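Local coordinates for protein Non-sulfated chondroitin lyase E66 (Autographa californica nucleopolyhedrovirus, PDB 3VSN) that cleaves non-sulfated chondroitin as a lyase of the viral envelope and is essential for oral infectivity, perhaps by digesting the chondroitin barrier of the host midgut, at residues Ile142-Pro145 and Glu146-Asn150; Ser166-Arg169 and Tyr170-Leu174; Tyr199-Ser202 and Gln203-Gly207. One frame throughout, in Å; residues are numbered along the deposited sequence.

Interaction 1: residues Ile142-Pro145 and Glu146-Asn150; sequences ITMP and EVFMN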
# COMPACT_ATOMS: atom_id res chain seq x y z
N ILE A 142 3.52 -24.37 -6.60
CA ILE A 142 4.08 -23.02 -6.48
C ILE A 142 5.47 -23.04 -5.86
O ILE A 142 6.45 -22.67 -6.52
CB ILE A 142 3.13 -22.07 -5.70
CG1 ILE A 142 1.74 -22.02 -6.35
CG2 ILE A 142 3.73 -20.67 -5.56
CD1 ILE A 142 1.72 -21.60 -7.81
N THR A 143 5.56 -23.49 -4.61
CA THR A 143 6.81 -23.39 -3.85
C THR A 143 7.86 -24.42 -4.26
O THR A 143 9.04 -24.08 -4.39
CB THR A 143 6.54 -23.48 -2.34
OG1 THR A 143 5.35 -22.73 -2.02
CG2 THR A 143 7.71 -22.90 -1.55
N MET A 144 7.45 -25.66 -4.47
CA MET A 144 8.39 -26.73 -4.79
C MET A 144 9.22 -26.51 -6.07
O MET A 144 10.43 -26.71 -6.04
CB MET A 144 7.70 -28.10 -4.81
CG MET A 144 8.65 -29.28 -4.88
SD MET A 144 7.77 -30.83 -5.09
CE MET A 144 7.24 -30.71 -6.80
N PRO A 145 8.58 -26.10 -7.19
CA PRO A 145 9.39 -25.84 -8.38
C PRO A 145 10.45 -24.75 -8.16
O PRO A 145 11.53 -24.81 -8.76
CB PRO A 145 8.36 -25.40 -9.41
CG PRO A 145 7.11 -26.11 -8.99
CD PRO A 145 7.14 -26.01 -7.49
N GLU A 146 10.15 -23.78 -7.29
CA GLU A 146 11.13 -22.76 -6.90
C GLU A 146 12.32 -23.36 -6.14
O GLU A 146 13.44 -22.86 -6.26
CB GLU A 146 10.46 -21.64 -6.09
CG GLU A 146 9.54 -20.77 -6.94
CD GLU A 146 8.65 -19.82 -6.13
OE1 GLU A 146 8.53 -19.97 -4.90
OE2 GLU A 146 8.06 -18.91 -6.75
N VAL A 147 12.08 -24.42 -5.37
CA VAL A 147 13.15 -25.14 -4.67
C VAL A 147 14.13 -25.75 -5.67
O VAL A 147 15.34 -25.56 -5.56
CB VAL A 147 12.60 -26.23 -3.72
CG1 VAL A 147 13.73 -27.04 -3.10
CG2 VAL A 147 11.75 -25.60 -2.63
N PHE A 148 13.59 -26.47 -6.65
CA PHE A 148 14.39 -27.07 -7.72
C PHE A 148 15.26 -26.02 -8.40
O PHE A 148 16.47 -26.21 -8.57
CB PHE A 148 13.50 -27.76 -8.76
CG PHE A 148 13.03 -29.13 -8.35
CD1 PHE A 148 13.74 -30.26 -8.74
CD2 PHE A 148 11.87 -29.29 -7.59
CE1 PHE A 148 13.31 -31.53 -8.37
CE2 PHE A 148 11.44 -30.55 -7.22
CZ PHE A 148 12.16 -31.68 -7.61
N MET A 149 14.65 -24.89 -8.76
CA MET A 149 15.34 -23.82 -9.45
C MET A 149 16.45 -23.20 -8.59
O MET A 149 17.59 -23.07 -9.06
CB MET A 149 14.34 -22.74 -9.90
CG MET A 149 14.98 -21.60 -10.67
SD MET A 149 13.76 -20.42 -11.24
CE MET A 149 14.80 -19.33 -12.20
N ASN A 150 16.13 -22.82 -7.35
CA ASN A 150 17.10 -22.19 -6.46
C ASN A 150 18.31 -23.09 -6.15
O ASN A 150 19.45 -22.63 -6.23
CB ASN A 150 16.44 -21.72 -5.16
CG ASN A 150 15.67 -20.42 -5.33
OD1 ASN A 150 14.53 -20.40 -5.80
ND2 ASN A 150 16.30 -19.31 -4.94
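Glu146 folds back along the preceding turn of its helix, CB lying 3.3 Å from Thr143 O and CD 3.6 Å from Ile142 O. With CG anti to the carbonyl carbon (chi1 -70°) and the chain extended beyond it, the buried carboxylate runs back beside the Ile142 carbonyl. Its charge is met from elsewhere: OE2 forms a salt bridge with Arg194, OE1 one with Lys49. Pro145 lacks an amide hydrogen, so the turn before it misses one bond and the helix kinks there; Pro145 O still accepts from Met149 N at 3.1 Å. Phe148 and Met144 lie side by side and point the same way, Phe148 CE2 3.9 Å from Met144 CG, while the ring turns its edge to Met144 O, with CD2 3.3 Å from that oxygen. Met144 O accepts from Phe148 N (3.2 Å, 163° at the hydrogen) and weakly from Val147 N. Pro145 and Phe148 pack on helix 161-175, and Met149 on helices 29-48 and 189-205. The stretch is a proline-kinked helix of the alpha/alpha-toroid domain, and its Ile142 side chain lies about 4 Å from that of the catalytic Asn191.

Interaction 2: residues Ser166-Arg169 and Tyr170-Leu174; sequences SLTR and YWLGL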
# COMPACT_ATOMS: atom_id res chain seq x y z
N SER A 166 19.44 -32.44 -13.69
CA SER A 166 18.74 -33.64 -14.18
C SER A 166 17.46 -33.92 -13.40
O SER A 166 16.43 -34.27 -13.99
CB SER A 166 19.67 -34.85 -14.16
OG SER A 166 20.76 -34.66 -15.05
N LEU A 167 17.53 -33.76 -12.08
CA LEU A 167 16.35 -33.90 -11.24
C LEU A 167 15.30 -32.84 -11.58
O LEU A 167 14.12 -33.13 -11.64
CB LEU A 167 16.72 -33.83 -9.75
CG LEU A 167 17.52 -35.00 -9.16
CD1 LEU A 167 17.90 -34.72 -7.72
CD2 LEU A 167 16.75 -36.32 -9.27
N THR A 168 15.76 -31.61 -11.82
CA THR A 168 14.88 -30.51 -12.23
C THR A 168 14.19 -30.82 -13.57
O THR A 168 12.96 -30.74 -13.67
CB THR A 168 15.63 -29.16 -12.28
OG1 THR A 168 16.08 -28.83 -10.97
CG2 THR A 168 14.72 -28.04 -12.79
N ARG A 169 14.97 -31.20 -14.58
CA ARG A 169 14.43 -31.56 -15.89
C ARG A 169 13.38 -32.66 -15.79
O ARG A 169 12.31 -32.56 -16.38
CB ARG A 169 15.55 -31.98 -16.86
CG ARG A 169 16.35 -30.82 -17.43
CD ARG A 169 17.30 -31.28 -18.53
NE ARG A 169 18.42 -32.05 -17.98
CZ ARG A 169 19.62 -31.55 -17.71
NH1 ARG A 169 20.56 -32.35 -17.21
NH2 ARG A 169 19.91 -30.28 -17.95
N TYR A 170 13.68 -33.71 -15.02
CA TYR A 170 12.75 -34.81 -14.89
C TYR A 170 11.50 -34.48 -14.07
O TYR A 170 10.38 -34.67 -14.54
CB TYR A 170 13.41 -36.08 -14.34
CG TYR A 170 12.43 -37.24 -14.34
CD1 TYR A 170 11.70 -37.57 -13.20
CD2 TYR A 170 12.22 -37.98 -15.50
CE1 TYR A 170 10.79 -38.62 -13.22
CE2 TYR A 170 11.32 -39.03 -15.52
CZ TYR A 170 10.61 -39.34 -14.38
OH TYR A 170 9.71 -40.39 -14.41
N TRP A 171 11.70 -34.01 -12.84
CA TRP A 171 10.58 -33.83 -11.92
C TRP A 171 9.68 -32.68 -12.24
O TRP A 171 8.46 -32.76 -12.02
CB TRP A 171 11.06 -33.81 -10.47
CG TRP A 171 11.49 -35.19 -10.03
CD1 TRP A 171 12.79 -35.67 -9.88
CD2 TRP A 171 10.62 -36.33 -9.72
NE1 TRP A 171 12.79 -36.99 -9.50
CE2 TRP A 171 11.52 -37.45 -9.38
CE3 TRP A 171 9.24 -36.54 -9.69
CZ2 TRP A 171 11.03 -38.70 -9.03
CZ3 TRP A 171 8.76 -37.80 -9.33
CH2 TRP A 171 9.64 -38.86 -9.00
N LEU A 172 10.24 -31.61 -12.79
CA LEU A 172 9.42 -30.49 -13.24
C LEU A 172 8.74 -30.85 -14.56
O LEU A 172 7.65 -30.37 -14.84
CB LEU A 172 10.21 -29.18 -13.33
CG LEU A 172 10.78 -28.62 -12.01
CD1 LEU A 172 11.17 -27.16 -12.18
CD2 LEU A 172 9.80 -28.77 -10.85
N GLY A 173 9.39 -31.70 -15.35
CA GLY A 173 8.76 -32.26 -16.55
C GLY A 173 7.45 -32.95 -16.22
O GLY A 173 6.49 -32.88 -16.98
N LEU A 174 7.42 -33.60 -15.06
CA LEU A 174 6.21 -34.26 -14.57
C LEU A 174 5.24 -33.30 -13.88
O LEU A 174 4.05 -33.29 -14.19
CB LEU A 174 6.55 -35.41 -13.63
CG LEU A 174 7.19 -36.69 -14.20
CD1 LEU A 174 7.44 -37.67 -13.07
CD2 LEU A 174 6.33 -37.33 -15.28
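Apolar contact joins Leu167 to Trp171 and Thr168 to Leu172, each pair four residues apart, lying side by side and pointing the same way. Leu167 brings the CD2 branch to the pyrrole part of the indole, 4.1 Å from Trp171 CD1. In Thr168, chi1 of -63° sets OG1 beside the backbone N and leaves the methyl CG2 anti to it, where it meets Leu172 CD1 at 3.7 Å. Within 170-174 the neighbouring rings also touch: Tyr170 CD1 stands over one face of the indole near its rim, 3.7 Å above the plane, while Trp171 CD1 lies at the edge of the tyrosine ring. Both segments belong to helix 161-175 of the alpha/alpha-toroid domain; Leu167 and Trp171 pack on Cys117 of helix 103-119, and Thr168 and Leu172 on Phe148 of helix 138-154. Backbone bonds tie the turns together, from Tyr170 N to Ser166 O, from Trp171 N to Leu167 O (2.8 Å, 165° at the hydrogen) and from Leu172 N to Thr168 O. The last, Gly173 N to Arg169 O at 3.2 Å, is more bent at 135°, and Arg169 O is shared with Arg206 NH2. Among the polar side chains, Arg169 bends at chi3 and gives Ser166 OG a weak bond through NH1, while NH2 is held by Leu205 O. Ser166 OG also bonds Asp162 O, Thr168 OG1 bonds Ala164 O, and Tyr170 OH reaches Asp122 OD1.

Interaction 3: residues Tyr199-Ser202 and Gln203-Gly207; sequences YTYS and QMLRG. Unlike the reference sequence in segment 203-207: Met204 (reference Ile).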
# COMPACT_ATOMS: atom_id res chain seq x y z
N TYR A 199 9.45 -22.87 -14.61
CA TYR A 199 9.15 -23.59 -15.85
C TYR A 199 10.09 -23.16 -16.98
O TYR A 199 10.67 -24.01 -17.66
CB TYR A 199 7.69 -23.46 -16.30
CG TYR A 199 7.47 -24.08 -17.66
CD1 TYR A 199 7.34 -25.46 -17.80
CD2 TYR A 199 7.44 -23.29 -18.82
CE1 TYR A 199 7.17 -26.04 -19.05
CE2 TYR A 199 7.26 -23.86 -20.07
CZ TYR A 199 7.12 -25.24 -20.18
OH TYR A 199 6.95 -25.81 -21.41
N THR A 200 10.21 -21.85 -17.19
CA THR A 200 11.10 -21.31 -18.23
C THR A 200 12.53 -21.82 -18.04
O THR A 200 13.17 -22.24 -19.00
CB THR A 200 11.07 -19.77 -18.27
OG1 THR A 200 9.75 -19.33 -18.62
CG2 THR A 200 12.05 -19.23 -19.31
N TYR A 201 13.01 -21.78 -16.80
CA TYR A 201 14.33 -22.30 -16.48
C TYR A 201 14.46 -23.79 -16.80
O TYR A 201 15.48 -24.22 -17.36
CB TYR A 201 14.72 -22.02 -15.02
CG TYR A 201 16.09 -22.56 -14.65
CD1 TYR A 201 17.24 -22.11 -15.30
CD2 TYR A 201 16.23 -23.53 -13.66
CE1 TYR A 201 18.49 -22.61 -14.98
CE2 TYR A 201 17.47 -24.03 -13.33
CZ TYR A 201 18.59 -23.58 -13.99
OH TYR A 201 19.82 -24.08 -13.64
N SER A 202 13.44 -24.58 -16.48
CA SER A 202 13.46 -26.01 -16.79
C SER A 202 13.57 -26.27 -18.30
O SER A 202 14.27 -27.19 -18.72
CB SER A 202 12.25 -26.75 -16.19
OG SER A 202 11.05 -26.47 -16.89
N GLN A 203 12.90 -25.44 -19.10
CA GLN A 203 13.00 -25.52 -20.56
C GLN A 203 14.39 -25.12 -21.08
O GLN A 203 14.89 -25.70 -22.04
CB GLN A 203 11.91 -24.69 -21.23
CG GLN A 203 10.52 -25.32 -21.18
CD GLN A 203 10.38 -26.52 -22.10
OE1 GLN A 203 10.77 -27.64 -21.75
NE2 GLN A 203 9.82 -26.30 -23.28
N MET A 204 15.01 -24.13 -20.43
CA MET A 204 16.37 -23.74 -20.77
C MET A 204 17.36 -24.87 -20.48
O MET A 204 18.29 -25.10 -21.26
CB MET A 204 16.77 -22.47 -20.02
CG MET A 204 15.96 -21.24 -20.41
SD MET A 204 16.37 -19.82 -19.38
CE MET A 204 17.91 -19.30 -20.13
N LEU A 205 17.14 -25.57 -19.37
CA LEU A 205 17.95 -26.74 -19.02
C LEU A 205 17.83 -27.87 -20.05
O LEU A 205 18.78 -28.63 -20.26
CB LEU A 205 17.58 -27.27 -17.63
CG LEU A 205 18.03 -26.46 -16.41
CD1 LEU A 205 17.42 -27.08 -15.16
CD2 LEU A 205 19.55 -26.40 -16.28
N ARG A 206 16.65 -27.97 -20.68
CA ARG A 206 16.40 -28.95 -21.74
C ARG A 206 16.98 -28.52 -23.08
O ARG A 206 16.95 -29.27 -24.05
CB ARG A 206 14.90 -29.23 -21.87
CG ARG A 206 14.28 -29.90 -20.65
CD ARG A 206 12.80 -30.19 -20.83
NE ARG A 206 12.21 -30.56 -19.55
CZ ARG A 206 11.55 -29.73 -18.75
NH1 ARG A 206 11.35 -28.47 -19.11
NH2 ARG A 206 11.08 -30.16 -17.59
N GLY A 207 17.51 -27.29 -23.15
CA GLY A 207 18.18 -26.81 -24.35
C GLY A 207 17.37 -25.91 -25.27
O GLY A 207 17.87 -25.50 -26.32
O HOH W 1 9.05 -28.51 -16.84
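A Schellman motif closes helix 189-205 of the alpha/alpha-toroid domain: Gly207 takes a positive phi, and its N bonds back to Met204 O. Arg206 N to Ser202 O, at 3.2 Å, belongs to the last regular turn. Ahead of this end, two tyrosines each receive the residue four places on over a ring face. Gln203 CG sits 4.0 Å from the centroid of the Tyr199 ring, a CH-pi contact, and the amide plane beyond it is turned 24° from that of the ring. Both polar ends turn to Glu216, Tyr199 OH bonding OE1 and Gln203 NE2 bonding OE2, so one carboxylate fixes the ring and the amide together. Leu205 makes the second CH-pi contact, its CG 4.0 Å from the Tyr201 centroid. The two side chains cross at a slant, with Leu205 CD1 3.6 Å from Tyr201 CE2; the tyrosine hydroxyl bonds Glu35 of helix 29-48. Met204, which differs from the reference sequence, packs on Tyr268 and Leu210. Ser202 OG stands between its backbone N and carbonyl carbon (chi1 73°), from where it gives its proton to Tyr199 O at 2.6 Å; Tyr199 O also accepts from Gln203 N. Ser202 OG in turn accepts from Arg206 NH1 at 3.0 Å. Extended from CG to NE, the arginine chain returns along the helix and lays one face of its guanidinium over Ser202 O. NH2 bonds Arg169 O of the neighbouring helix 161-175, and a water accepts from NH2 while donating to Ser202 OG. Finally, Arg206 NH1 also donates to a lone pair of Gln203 OE1 at 2.8 Å, with the oxygen tilted 31° out of the guanidinium plane.

Overall arrangement
The three contacts follow in series on helices 138-154, 161-175 and 189-205 of the N-terminal alpha/alpha-toroid domain, their centres 10 to 13 Å apart on one side of the chain's centre. Interaction 1 meets interaction 2 where the Phe148 ring packs against Thr168 and Trp171, Phe148 CZ lying 3.7 Å from Trp171 CB. It reaches interaction 3 through Met149 CG, 3.8 Å from Tyr201 CD2. Interactions 2 and 3 are joined by the reciprocal arginine-to-carbonyl bonds of Arg169 and Arg206, beside packing of Thr168 on Leu205. Three helices thus pack mutually; of the three contacts, interaction 1 comes nearest the catalytic Asn191, which lies on helix 189-205 with interaction 3.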